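Long-range contacts in O-ureido-L-serine synthase (Streptomyces lavendulae, PDB 3X43), which uses pyridoxal 5'-phosphate to join hydroxyurea to O-acetyl-L-serine, giving O-ureido-L-serine for D-cycloserine biosynthesis, and also makes L-cysteine from sulfide: residues B[25-30]-B[284-289]; B[141-146]-B[226-231]; B[196-201]-B[235-240]; B[205-210]-B[239-244]. All coordinates share one frame; numbering follows the deposited sequence.

How the contacts relate
Starting from the N terminus, strand 27-33 pairs with strand 284-290 in contact 1, which closes a loop of 253 residues; the other three contacts are nested inside it. Next along the chain, 141-146 opens contact 2 and meets 226-231. Before that second segment arrives, the chain passes through 196-201 and 205-210, whose partners lie beyond it at 235-240 and 239-244, so contact 2 crosses both contact 3 and contact 4. Contacts 3 and 4 share Leu-239 and Val-240. Contacts 1, 3 and 4 reach one mixed sheet, while contact 2 ties together two loops near the cofactor; it touches contact 4 where Val-227 CG2 lies 3.6 Å from Leu-209 CD2.

Contact 1: B[25-30]-B[284-289]; sequences EHTSVY and TVLLAM
Tyr-30 meets strand 284-289 with its CB and one edge of its ring, CD1 and CE1. Its CB lies 3.8 Å from Leu-286 O and 4.1 Å from Leu-287 CD1. Beyond it the ring is turned back alongside the backbone N (chi1 -73°), which carries CD1 to within 3.9 Å of Val-285 CG1 and keeps CE1 close to the same methyl. That methyl sits at the ring's edge, near its plane; Phe-164 adds an edge-to-face ring contact, and Leu-3 of the second subunit also packs on the tyrosine. Parallel strand pairing underlies this packing, in the mixed sheet of the fold type II PLP enzymes: the axes of 27-30 and 284-289 approach to 4.6 Å at 19°, with Ser-28, Val-29 and Tyr-30 opposite Val-285, Leu-286 and Leu-287. Four backbone hydrogen bonds hold the register, among them Leu-286 N to Ser-28 O at 2.8 Å and Tyr-30 N to Leu-286 O at 2.7 Å. On the other face, Val-29 CG2 approaches Leu-286 CD1 at 4.0 Å, and helix 264-279 covers Leu-286 through Ile-276 and Ala-277. Thr-27 and Thr-284 lie side by side there; the hydroxyl of Thr-284 bonds to Pro-281 O, whereas Thr-27 OG1 is buried without a polar partner.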
loop_
_atom_site.group_PDB
_atom_site.type_symbol
_atom_site.label_atom_id
_atom_site.label_comp_id
_atom_site.label_asym_id
_atom_site.label_seq_id
_atom_site.Cartn_x
_atom_site.Cartn_y
_atom_site.Cartn_z
ATOM N N GLU B 25 7.736 -26.785 12.738
ATOM C CA GLU B 25 8.762 -25.797 13.060
ATOM C C GLU B 25 9.884 -25.595 12.043
ATOM O O GLU B 25 10.350 -24.467 11.854
ATOM C CB GLU B 25 9.381 -26.120 14.422
ATOM C CG GLU B 25 8.388 -26.617 15.464
ATOM C CD GLU B 25 8.748 -26.173 16.876
ATOM O OE1 GLU B 25 9.237 -25.029 17.035
ATOM O OE2 GLU B 25 8.542 -26.967 17.824
ATOM N N HIS B 26 10.330 -26.676 11.405
ATOM C CA HIS B 26 11.414 -26.594 10.420
ATOM C C HIS B 26 10.880 -26.157 9.056
ATOM O O HIS B 26 11.607 -26.160 8.058
ATOM C CB HIS B 26 12.084 -27.965 10.274
ATOM C CG HIS B 26 11.224 -28.988 9.596
ATOM N ND1 HIS B 26 10.048 -29.454 10.144
ATOM C CD2 HIS B 26 11.354 -29.614 8.401
ATOM C CE1 HIS B 26 9.491 -30.322 9.317
ATOM N NE2 HIS B 26 10.263 -30.436 8.252
ATOM N N THR B 27 9.610 -25.766 9.040
ATOM C CA THR B 27 8.911 -25.375 7.826
ATOM C C THR B 27 8.229 -24.004 7.950
ATOM O O THR B 27 8.036 -23.485 9.052
ATOM C CB THR B 27 7.862 -26.475 7.507
ATOM O OG1 THR B 27 8.360 -27.319 6.467
ATOM C CG2 THR B 27 6.530 -25.888 7.119
ATOM N N SER B 28 7.883 -23.421 6.807
ATOM C CA SER B 28 7.188 -22.138 6.757
ATOM C C SER B 28 6.012 -22.282 5.804
ATOM O O SER B 28 6.194 -22.617 4.633
ATOM C CB SER B 28 8.104 -21.040 6.241
ATOM O OG SER B 28 8.437 -20.143 7.277
ATOM N N VAL B 29 4.808 -22.043 6.305
ATOM C CA VAL B 29 3.624 -22.148 5.474
ATOM C C VAL B 29 2.875 -20.819 5.454
ATOM O O VAL B 29 2.342 -20.377 6.478
ATOM C CB VAL B 29 2.681 -23.245 5.993
ATOM C CG1 VAL B 29 1.355 -23.209 5.231
ATOM C CG2 VAL B 29 3.349 -24.602 5.849
ATOM N N TYR B 30 2.842 -20.184 4.286
ATOM C CA TYR B 30 2.151 -18.912 4.130
ATOM C C TYR B 30 0.798 -19.151 3.498
ATOM O O TYR B 30 0.578 -20.150 2.804
ATOM C CB TYR B 30 2.958 -17.954 3.261
ATOM C CG TYR B 30 4.167 -17.388 3.955
ATOM C CD1 TYR B 30 5.392 -18.056 3.909
ATOM C CD2 TYR B 30 4.100 -16.174 4.620
ATOM C CE1 TYR B 30 6.526 -17.508 4.511
ATOM C CE2 TYR B 30 5.220 -15.621 5.222
ATOM C CZ TYR B 30 6.432 -16.291 5.159
ATOM O OH TYR B 30 7.557 -15.728 5.709
ATOM N N THR B 284 11.723 -25.505 4.181
ATOM C CA THR B 284 10.767 -25.521 3.081
ATOM C C THR B 284 9.683 -24.458 3.286
ATOM O O THR B 284 9.152 -24.304 4.390
ATOM C CB THR B 284 10.094 -26.909 2.951
ATOM O OG1 THR B 284 11.095 -27.900 2.677
ATOM C CG2 THR B 284 9.064 -26.902 1.821
ATOM N N VAL B 285 9.369 -23.729 2.215
ATOM C CA VAL B 285 8.354 -22.678 2.243
ATOM C C VAL B 285 7.188 -23.056 1.339
ATOM O O VAL B 285 7.373 -23.359 0.164
ATOM C CB VAL B 285 8.939 -21.332 1.762
ATOM C CG1 VAL B 285 7.876 -20.236 1.843
ATOM C CG2 VAL B 285 10.142 -20.964 2.604
ATOM N N LEU B 286 5.982 -23.043 1.889
ATOM C CA LEU B 286 4.801 -23.393 1.108
ATOM C C LEU B 286 3.782 -22.259 1.094
ATOM O O LEU B 286 3.697 -21.477 2.039
ATOM C CB LEU B 286 4.151 -24.652 1.683
ATOM C CG LEU B 286 5.012 -25.922 1.621
ATOM C CD1 LEU B 286 5.695 -26.154 2.971
ATOM C CD2 LEU B 286 4.144 -27.110 1.249
ATOM N N LEU B 287 3.010 -22.168 0.015
ATOM C CA LEU B 287 1.978 -21.140 -0.094
ATOM C C LEU B 287 0.667 -21.826 -0.452
ATOM O O LEU B 287 0.601 -22.599 -1.402
ATOM C CB LEU B 287 2.336 -20.110 -1.171
ATOM C CG LEU B 287 1.240 -19.081 -1.488
ATOM C CD1 LEU B 287 0.799 -18.403 -0.214
ATOM C CD2 LEU B 287 1.770 -18.035 -2.464
ATOM N N ALA B 288 -0.372 -21.553 0.322
ATOM C CA ALA B 288 -1.671 -22.152 0.082
ATOM C C ALA B 288 -2.709 -21.055 -0.161
ATOM O O ALA B 288 -2.643 -19.992 0.458
ATOM C CB ALA B 288 -2.070 -22.998 1.283
ATOM N N MET B 289 -3.654 -21.319 -1.063
ATOM C CA MET B 289 -4.721 -20.365 -1.392
ATOM C C MET B 289 -5.948 -20.571 -0.509
ATOM O O MET B 289 -6.436 -21.685 -0.378
ATOM C CB MET B 289 -5.164 -20.518 -2.855
ATOM C CG MET B 289 -4.134 -20.113 -3.908
ATOM S SD MET B 289 -3.770 -18.342 -3.962
ATOM C CE MET B 289 -5.396 -17.609 -4.158
#

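Contact 2: B[141-146]-B[226-231]; sequences RQFDNP and FVPGVL
Phe-143 and Phe-226 form a T-shaped pair in which Phe-226 offers its edge to the face of Phe-143. The planes stand at 63° and the ring centroids are 4.9 Å apart. Phe-226 CZ does the touching: it sits 3.6 Å above the Phe-143 plane, over the ring centre, and is within about 4.2 Å of all six ring carbons. With CG lodged between its own backbone N and carbonyl carbon (chi1 69°), Phe-226 reaches across to that face. The opposite face of Phe-143 carries Gln-142 CG toward its rim, and the amide nitrogen of that glutamine is bound by Glu-68. Pro-228 comes to the ring differently, at the edge, with its CG 3.6 Å from Phe-143 CD1. Both segments are loops, one leading into helix 147-164 and the other containing a type I turn from Pro-228 to Leu-231, and they border the cofactor region: the Phe-143 side chain is about 7 Å from the bound PLP at nearest atoms, and Val-230 packs on Thr-179, a residue of the PLP site. Val-230 faces the other loop, its CB 3.5 Å from Phe-143 O and its CG2 3.8 Å from Asn-145 O. Its backbone N makes a weak, bent bond to Phe-143 O (3.4 Å, 133°). Asn-145 turns away, using OD1 to cap Ala-147 N at the start of the helix and ND2 to reach Ala-140 O.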
loop_
_atom_site.group_PDB
_atom_site.type_symbol
_atom_site.label_atom_id
_atom_site.label_comp_id
_atom_site.label_asym_id
_atom_site.label_seq_id
_atom_site.Cartn_x
_atom_site.Cartn_y
_atom_site.Cartn_z
ATOM N N ARG B 141 -19.866 -17.270 -18.467
ATOM C CA ARG B 141 -19.135 -18.435 -18.953
ATOM C C ARG B 141 -17.870 -18.585 -18.123
ATOM O O ARG B 141 -16.772 -18.751 -18.652
ATOM C CB ARG B 141 -18.767 -18.272 -20.433
ATOM C CG ARG B 141 -19.883 -17.726 -21.305
ATOM C CD ARG B 141 -20.311 -18.735 -22.363
ATOM N NE ARG B 141 -21.600 -18.382 -22.960
ATOM C CZ ARG B 141 -22.689 -19.146 -22.913
ATOM N NH1 ARG B 141 -22.656 -20.322 -22.295
ATOM N NH2 ARG B 141 -23.816 -18.729 -23.479
ATOM N N GLN B 142 -18.043 -18.525 -16.810
ATOM C CA GLN B 142 -16.931 -18.637 -15.873
ATOM C C GLN B 142 -15.960 -19.772 -16.192
ATOM O O GLN B 142 -14.789 -19.711 -15.826
ATOM C CB GLN B 142 -17.474 -18.811 -14.451
ATOM C CG GLN B 142 -17.844 -20.245 -14.100
ATOM C CD GLN B 142 -19.067 -20.334 -13.211
ATOM O OE1 GLN B 142 -19.111 -21.128 -12.265
ATOM N NE2 GLN B 142 -20.069 -19.521 -13.509
ATOM N N PHE B 143 -16.443 -20.800 -16.885
ATOM C CA PHE B 143 -15.609 -21.952 -17.212
ATOM C C PHE B 143 -14.857 -21.881 -18.534
ATOM O O PHE B 143 -13.929 -22.658 -18.760
ATOM C CB PHE B 143 -16.452 -23.230 -17.177
ATOM C CG PHE B 143 -16.972 -23.576 -15.804
ATOM C CD1 PHE B 143 -16.143 -24.189 -14.862
ATOM C CD2 PHE B 143 -18.284 -23.279 -15.446
ATOM C CE1 PHE B 143 -16.615 -24.500 -13.582
ATOM C CE2 PHE B 143 -18.765 -23.584 -14.169
ATOM C CZ PHE B 143 -17.928 -24.197 -13.234
ATOM N N ASP B 144 -15.231 -20.950 -19.404
ATOM C CA ASP B 144 -14.561 -20.852 -20.692
ATOM C C ASP B 144 -14.090 -19.450 -21.083
ATOM O O ASP B 144 -13.377 -19.283 -22.078
ATOM C CB ASP B 144 -15.470 -21.427 -21.788
ATOM C CG ASP B 144 -15.576 -22.950 -21.723
ATOM O OD1 ASP B 144 -14.892 -23.641 -22.514
ATOM O OD2 ASP B 144 -16.341 -23.459 -20.875
ATOM N N ASN B 145 -14.483 -18.447 -20.302
ATOM C CA ASN B 145 -14.093 -17.066 -20.582
ATOM C C ASN B 145 -12.615 -16.870 -20.211
ATOM O O ASN B 145 -12.251 -16.892 -19.037
ATOM C CB ASN B 145 -14.984 -16.124 -19.774
ATOM C CG ASN B 145 -14.945 -14.709 -20.283
ATOM O OD1 ASN B 145 -13.954 -14.276 -20.864
ATOM N ND2 ASN B 145 -16.024 -13.973 -20.067
ATOM N N PRO B 146 -11.743 -16.668 -21.212
ATOM C CA PRO B 146 -10.311 -16.482 -20.946
ATOM C C PRO B 146 -9.942 -15.290 -20.054
ATOM O O PRO B 146 -8.813 -15.195 -19.568
ATOM C CB PRO B 146 -9.699 -16.374 -22.338
ATOM C CG PRO B 146 -10.837 -15.920 -23.208
ATOM C CD PRO B 146 -12.044 -16.597 -22.651
ATOM N N PHE B 226 -17.300 -31.785 -14.523
ATOM C CA PHE B 226 -16.632 -31.793 -15.827
ATOM C C PHE B 226 -15.311 -31.019 -15.779
ATOM O O PHE B 226 -14.962 -30.439 -14.752
ATOM C CB PHE B 226 -17.551 -31.180 -16.886
ATOM C CG PHE B 226 -17.774 -29.706 -16.710
ATOM C CD1 PHE B 226 -18.666 -29.234 -15.754
ATOM C CD2 PHE B 226 -17.084 -28.789 -17.494
ATOM C CE1 PHE B 226 -18.871 -27.870 -15.579
ATOM C CE2 PHE B 226 -17.283 -27.420 -17.325
ATOM C CZ PHE B 226 -18.179 -26.962 -16.364
ATOM N N VAL B 227 -14.580 -31.006 -16.889
ATOM C CA VAL B 227 -13.304 -30.294 -16.943
ATOM C C VAL B 227 -13.402 -28.997 -17.743
ATOM O O VAL B 227 -13.694 -29.014 -18.938
ATOM C CB VAL B 227 -12.196 -31.169 -17.561
ATOM C CG1 VAL B 227 -10.978 -30.306 -17.902
ATOM C CG2 VAL B 227 -11.813 -32.276 -16.590
ATOM N N PRO B 228 -13.160 -27.851 -17.087
ATOM C CA PRO B 228 -13.227 -26.543 -17.751
ATOM C C PRO B 228 -12.225 -26.386 -18.898
ATOM O O PRO B 228 -11.082 -26.831 -18.805
ATOM C CB PRO B 228 -12.979 -25.544 -16.614
ATOM C CG PRO B 228 -13.262 -26.320 -15.345
ATOM C CD PRO B 228 -12.835 -27.723 -15.655
ATOM N N GLY B 229 -12.669 -25.744 -19.977
ATOM C CA GLY B 229 -11.815 -25.543 -21.133
ATOM C C GLY B 229 -10.771 -24.468 -20.918
ATOM O O GLY B 229 -9.858 -24.297 -21.729
ATOM N N VAL B 230 -10.905 -23.733 -19.823
ATOM C CA VAL B 230 -9.952 -22.683 -19.511
ATOM C C VAL B 230 -8.719 -23.270 -18.811
ATOM O O VAL B 230 -7.752 -22.558 -18.537
ATOM C CB VAL B 230 -10.616 -21.592 -18.629
ATOM C CG1 VAL B 230 -10.084 -21.647 -17.201
ATOM C CG2 VAL B 230 -10.380 -20.232 -19.245
ATOM N N LEU B 231 -8.754 -24.576 -18.556
ATOM C CA LEU B 231 -7.664 -25.269 -17.877
ATOM C C LEU B 231 -6.467 -25.628 -18.750
ATOM O O LEU B 231 -6.614 -26.061 -19.889
ATOM C CB LEU B 231 -8.201 -26.543 -17.215
ATOM C CG LEU B 231 -7.168 -27.576 -16.741
ATOM C CD1 LEU B 231 -6.289 -26.993 -15.658
ATOM C CD2 LEU B 231 -7.881 -28.797 -16.230
#

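Contact 3: B[196-201]-B[235-240]; sequences VRVVAL and VIDDLV
Strands 197-201 and 238-240 run parallel, their axes approaching to 4.7 Å with directions 22° apart, with Ala-200 N bonded to Asp-238 O at 2.8 Å and Val-240 N to Ala-200 O. At the start of the pairing Val-198 O takes two donors, the N atoms of Asp-237 and Asp-238, while Asp-237 OD1 adds a weak bond to Val-198 N. This pairing completes a beta-alpha-beta unit with helix 208-211 and places 238-242 at the sheet's outer side within the chain. Arg-197 bends at chi2 and chi3 to grip Asp-238 side-on, NE to OD2 at 3.1 Å and NH2 to OD1 at 2.9 Å. OD1 lies in the guanidinium plane, but OD2 is 21° out of it, and the guanidinium and carboxylate planes stand 50° apart. Asp-237 CB lies over one face of the guanidinium, toward its rim. Farther along, Leu-201 CB meets Val-240 CG2 at 3.6 Å on the face covered by helix 264-279, whereas Ala-200 CB takes Ile-236 CD1 at 3.7 Å on the other. One arginine thus faces two aspartates: the two-point grip of Asp-238 probably restrains its rotation, while no guanidinium N-H points at Asp-237 OD2, so toward Arg-197 that carboxylate probably acts through charge alone.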
loop_
_atom_site.group_PDB
_atom_site.type_symbol
_atom_site.label_atom_id
_atom_site.label_comp_id
_atom_site.label_asym_id
_atom_site.label_seq_id
_atom_site.Cartn_x
_atom_site.Cartn_y
_atom_site.Cartn_z
ATOM N N VAL B 196 9.479 -23.545 -8.224
ATOM C CA VAL B 196 8.288 -23.661 -7.381
ATOM C C VAL B 196 7.399 -24.760 -7.948
ATOM O O VAL B 196 7.044 -24.724 -9.120
ATOM C CB VAL B 196 7.461 -22.342 -7.352
ATOM C CG1 VAL B 196 6.226 -22.508 -6.476
ATOM C CG2 VAL B 196 8.305 -21.216 -6.836
ATOM N N ARG B 197 7.048 -25.737 -7.117
ATOM C CA ARG B 197 6.183 -26.830 -7.548
ATOM C C ARG B 197 4.722 -26.394 -7.446
ATOM O O ARG B 197 4.265 -25.980 -6.379
ATOM C CB ARG B 197 6.393 -28.081 -6.676
ATOM C CG ARG B 197 7.846 -28.374 -6.300
ATOM C CD ARG B 197 8.511 -29.362 -7.260
ATOM N NE ARG B 197 7.649 -30.496 -7.599
ATOM C CZ ARG B 197 7.817 -31.279 -8.667
ATOM N NH1 ARG B 197 8.818 -31.060 -9.511
ATOM N NH2 ARG B 197 6.969 -32.277 -8.899
ATOM N N VAL B 198 4.003 -26.475 -8.564
ATOM C CA VAL B 198 2.593 -26.115 -8.614
ATOM C C VAL B 198 1.813 -27.366 -8.207
ATOM O O VAL B 198 1.801 -28.369 -8.921
ATOM C CB VAL B 198 2.190 -25.665 -10.045
ATOM C CG1 VAL B 198 0.695 -25.371 -10.117
ATOM C CG2 VAL B 198 2.981 -24.437 -10.436
ATOM N N VAL B 199 1.173 -27.304 -7.048
ATOM C CA VAL B 199 0.430 -28.436 -6.523
ATOM C C VAL B 199 -1.073 -28.248 -6.656
ATOM O O VAL B 199 -1.655 -27.361 -6.032
ATOM C CB VAL B 199 0.770 -28.652 -5.036
ATOM C CG1 VAL B 199 0.104 -29.912 -4.525
ATOM C CG2 VAL B 199 2.288 -28.727 -4.853
ATOM N N ALA B 200 -1.703 -29.092 -7.467
ATOM C CA ALA B 200 -3.141 -29.011 -7.668
ATOM C C ALA B 200 -3.827 -30.184 -6.983
ATOM O O ALA B 200 -3.494 -31.344 -7.228
ATOM C CB ALA B 200 -3.467 -29.003 -9.158
ATOM N N LEU B 201 -4.792 -29.877 -6.127
ATOM C CA LEU B 201 -5.503 -30.909 -5.406
ATOM C C LEU B 201 -6.917 -31.096 -5.917
ATOM O O LEU B 201 -7.505 -30.191 -6.502
ATOM C CB LEU B 201 -5.527 -30.580 -3.910
ATOM C CG LEU B 201 -6.410 -29.427 -3.431
ATOM C CD1 LEU B 201 -7.832 -29.908 -3.204
ATOM C CD2 LEU B 201 -5.838 -28.871 -2.147
ATOM N N VAL B 235 0.456 -27.065 -16.643
ATOM C CA VAL B 235 1.001 -26.223 -15.595
ATOM C C VAL B 235 1.219 -26.975 -14.277
ATOM O O VAL B 235 2.043 -26.579 -13.455
ATOM C CB VAL B 235 0.051 -25.021 -15.376
ATOM C CG1 VAL B 235 -0.692 -25.156 -14.062
ATOM C CG2 VAL B 235 0.822 -23.735 -15.467
ATOM N N ILE B 236 0.481 -28.065 -14.097
ATOM C CA ILE B 236 0.542 -28.871 -12.879
ATOM C C ILE B 236 1.797 -29.727 -12.731
ATOM O O ILE B 236 2.100 -30.544 -13.597
ATOM C CB ILE B 236 -0.688 -29.798 -12.793
ATOM C CG1 ILE B 236 -1.965 -28.961 -12.838
ATOM C CG2 ILE B 236 -0.616 -30.653 -11.540
ATOM C CD1 ILE B 236 -3.235 -29.777 -12.814
ATOM N N ASP B 237 2.514 -29.530 -11.626
ATOM C CA ASP B 237 3.728 -30.290 -11.328
ATOM C C ASP B 237 3.347 -31.491 -10.452
ATOM O O ASP B 237 3.908 -32.577 -10.595
ATOM C CB ASP B 237 4.740 -29.423 -10.576
ATOM C CG ASP B 237 5.583 -28.563 -11.500
ATOM O OD1 ASP B 237 5.415 -27.323 -11.482
ATOM O OD2 ASP B 237 6.422 -29.127 -12.238
ATOM N N ASP B 238 2.394 -31.282 -9.542
ATOM C CA ASP B 238 1.928 -32.343 -8.649
ATOM C C ASP B 238 0.405 -32.362 -8.501
ATOM O O ASP B 238 -0.197 -31.374 -8.070
ATOM C CB ASP B 238 2.554 -32.195 -7.257
ATOM C CG ASP B 238 4.072 -32.179 -7.292
ATOM O OD1 ASP B 238 4.684 -33.252 -7.482
ATOM O OD2 ASP B 238 4.658 -31.092 -7.124
ATOM N N LEU B 239 -0.212 -33.489 -8.861
ATOM C CA LEU B 239 -1.661 -33.656 -8.743
ATOM C C LEU B 239 -1.938 -34.558 -7.550
ATOM O O LEU B 239 -1.485 -35.702 -7.511
ATOM C CB LEU B 239 -2.239 -34.293 -10.007
ATOM C CG LEU B 239 -3.619 -33.805 -10.464
ATOM C CD1 LEU B 239 -4.213 -34.818 -11.440
ATOM C CD2 LEU B 239 -4.539 -33.619 -9.275
ATOM N N VAL B 240 -2.678 -34.044 -6.572
ATOM C CA VAL B 240 -2.984 -34.821 -5.376
ATOM C C VAL B 240 -4.462 -34.850 -5.037
ATOM O O VAL B 240 -5.285 -34.177 -5.666
ATOM C CB VAL B 240 -2.210 -34.291 -4.146
ATOM C CG1 VAL B 240 -0.723 -34.188 -4.469
ATOM C CG2 VAL B 240 -2.757 -32.940 -3.725
#

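Contact 4: B[205-210]-B[239-244]; sequences NAAMLA and LVTMDE
Ala-210 and Leu-209 rest on Leu-239, so that the short helix 208-211 leans on the edge strand 238-242 of its own beta-alpha-beta unit, the crossover that begins with strand 197-203. Apolar contact does most of the work. Leu-239 CD1 meets the helix, 3.8 Å from Leu-209 CB and 3.4 Å from Ala-210 CB, the latter tighter than usual for two carbons; the same methyl is 3.7 Å from Ala-210 N. A second, looser meeting joins Ala-207 CB to Thr-241 CG2 at 4.3 Å. Both residues point their CB at the other segment, although Ala-207 CA and Thr-241 CA are 6.9 Å apart. Leu-239 and Thr-241 are alternate residues of the strand and so both point to segment 205-210, while Val-240 and Met-242 between and beyond them pack on helix 264-279.

Side-chain oxygens meet backbone N atoms at the starts of both helices. Ala-207, the centre of an inverse gamma turn, occupies the N-cap position of helix 208-211, and Glu-202 supplies carboxylate oxygens to the first turn, OE1 to Leu-209 N and OE2 more weakly to Ala-210 N. Asp-243 similarly precedes helix 244-258 and uses OD1 to cap Thr-246 N.

No hydrogen bond spans the two segments. The polar approach is that of Asn-205 and Glu-244, whose amide and carboxylate planes are turned 75° apart. Glu-244 is extended beyond CG, and its OE2 accepts from Gln-218 N while lying 3.9 Å from Asn-205 ND2.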
loop_
_atom_site.group_PDB
_atom_site.type_symbol
_atom_site.label_atom_id
_atom_site.label_comp_id
_atom_site.label_asym_id
_atom_site.label_seq_id
_atom_site.Cartn_x
_atom_site.Cartn_y
_atom_site.Cartn_z
ATOM N N ASN B 205 -13.008 -38.172 -3.614
ATOM C CA ASN B 205 -14.026 -38.872 -4.381
ATOM C C ASN B 205 -14.135 -38.344 -5.814
ATOM O O ASN B 205 -14.461 -39.095 -6.733
ATOM C CB ASN B 205 -15.391 -38.765 -3.682
ATOM C CG ASN B 205 -15.521 -37.519 -2.818
ATOM O OD1 ASN B 205 -14.591 -36.716 -2.708
ATOM N ND2 ASN B 205 -16.686 -37.352 -2.202
ATOM N N ALA B 206 -13.849 -37.061 -6.009
ATOM C CA ALA B 206 -13.938 -36.468 -7.340
ATOM C C ALA B 206 -12.586 -36.210 -7.993
ATOM O O ALA B 206 -12.276 -35.074 -8.348
ATOM C CB ALA B 206 -14.731 -35.169 -7.278
ATOM N N ALA B 207 -11.786 -37.259 -8.161
ATOM C CA ALA B 207 -10.477 -37.104 -8.785
ATOM C C ALA B 207 -10.604 -37.111 -10.311
ATOM O O ALA B 207 -9.959 -37.903 -10.995
ATOM C CB ALA B 207 -9.543 -38.212 -8.327
ATOM N N MET B 208 -11.443 -36.218 -10.828
ATOM C CA MET B 208 -11.689 -36.092 -12.263
ATOM C C MET B 208 -10.406 -36.104 -13.099
ATOM O O MET B 208 -10.214 -36.973 -13.951
ATOM C CB MET B 208 -12.468 -34.799 -12.537
ATOM C CG MET B 208 -13.258 -34.795 -13.834
ATOM S SD MET B 208 -14.988 -35.299 -13.629
ATOM C CE MET B 208 -15.389 -35.840 -15.316
ATOM N N LEU B 209 -9.527 -35.142 -12.846
ATOM C CA LEU B 209 -8.276 -35.033 -13.584
ATOM C C LEU B 209 -7.388 -36.275 -13.564
ATOM O O LEU B 209 -6.900 -36.705 -14.608
ATOM C CB LEU B 209 -7.465 -33.842 -13.064
ATOM C CG LEU B 209 -7.661 -32.450 -13.679
ATOM C CD1 LEU B 209 -6.305 -31.916 -14.103
ATOM C CD2 LEU B 209 -8.613 -32.497 -14.863
ATOM N N ALA B 210 -7.185 -36.854 -12.383
ATOM C CA ALA B 210 -6.314 -38.019 -12.243
ATOM C C ALA B 210 -6.956 -39.400 -12.350
ATOM O O ALA B 210 -6.248 -40.407 -12.332
ATOM C CB ALA B 210 -5.549 -37.923 -10.924
ATOM N N LEU B 239 -0.212 -33.489 -8.861
ATOM C CA LEU B 239 -1.661 -33.656 -8.743
ATOM C C LEU B 239 -1.938 -34.558 -7.550
ATOM O O LEU B 239 -1.485 -35.702 -7.511
ATOM C CB LEU B 239 -2.239 -34.293 -10.007
ATOM C CG LEU B 239 -3.619 -33.805 -10.464
ATOM C CD1 LEU B 239 -4.213 -34.818 -11.440
ATOM C CD2 LEU B 239 -4.539 -33.619 -9.275
ATOM N N VAL B 240 -2.678 -34.044 -6.572
ATOM C CA VAL B 240 -2.984 -34.821 -5.376
ATOM C C VAL B 240 -4.462 -34.850 -5.037
ATOM O O VAL B 240 -5.285 -34.177 -5.666
ATOM C CB VAL B 240 -2.210 -34.291 -4.146
ATOM C CG1 VAL B 240 -0.723 -34.188 -4.469
ATOM C CG2 VAL B 240 -2.757 -32.940 -3.725
ATOM N N THR B 241 -4.792 -35.646 -4.029
ATOM C CA THR B 241 -6.167 -35.797 -3.583
ATOM C C THR B 241 -6.283 -35.322 -2.146
ATOM O O THR B 241 -5.288 -35.243 -1.426
ATOM C CB THR B 241 -6.610 -37.277 -3.657
ATOM O OG1 THR B 241 -5.632 -38.098 -3.009
ATOM C CG2 THR B 241 -6.747 -37.724 -5.108
ATOM N N MET B 242 -7.501 -35.005 -1.726
ATOM C CA MET B 242 -7.712 -34.545 -0.368
ATOM C C MET B 242 -9.113 -34.900 0.088
ATOM O O MET B 242 -10.100 -34.622 -0.603
ATOM C CB MET B 242 -7.481 -33.037 -0.279
ATOM C CG MET B 242 -7.965 -32.399 1.005
ATOM S SD MET B 242 -7.196 -33.076 2.475
ATOM C CE MET B 242 -5.497 -33.281 1.954
ATOM N N ASP B 243 -9.169 -35.531 1.257
ATOM C CA ASP B 243 -10.405 -35.980 1.882
ATOM C C ASP B 243 -11.204 -34.771 2.341
ATOM O O ASP B 243 -10.661 -33.871 2.976
ATOM C CB ASP B 243 -10.054 -36.886 3.077
ATOM C CG ASP B 243 -11.270 -37.285 3.896
ATOM O OD1 ASP B 243 -11.346 -36.887 5.080
ATOM O OD2 ASP B 243 -12.147 -38.000 3.361
ATOM N N GLU B 244 -12.491 -34.747 2.020
ATOM C CA GLU B 244 -13.329 -33.621 2.414
ATOM C C GLU B 244 -13.384 -33.460 3.927
ATOM O O GLU B 244 -13.517 -32.348 4.430
ATOM C CB GLU B 244 -14.745 -33.779 1.859
ATOM C CG GLU B 244 -15.500 -34.964 2.418
ATOM C CD GLU B 244 -16.880 -35.114 1.798
ATOM O OE1 GLU B 244 -17.784 -35.643 2.482
ATOM O OE2 GLU B 244 -17.063 -34.699 0.633
#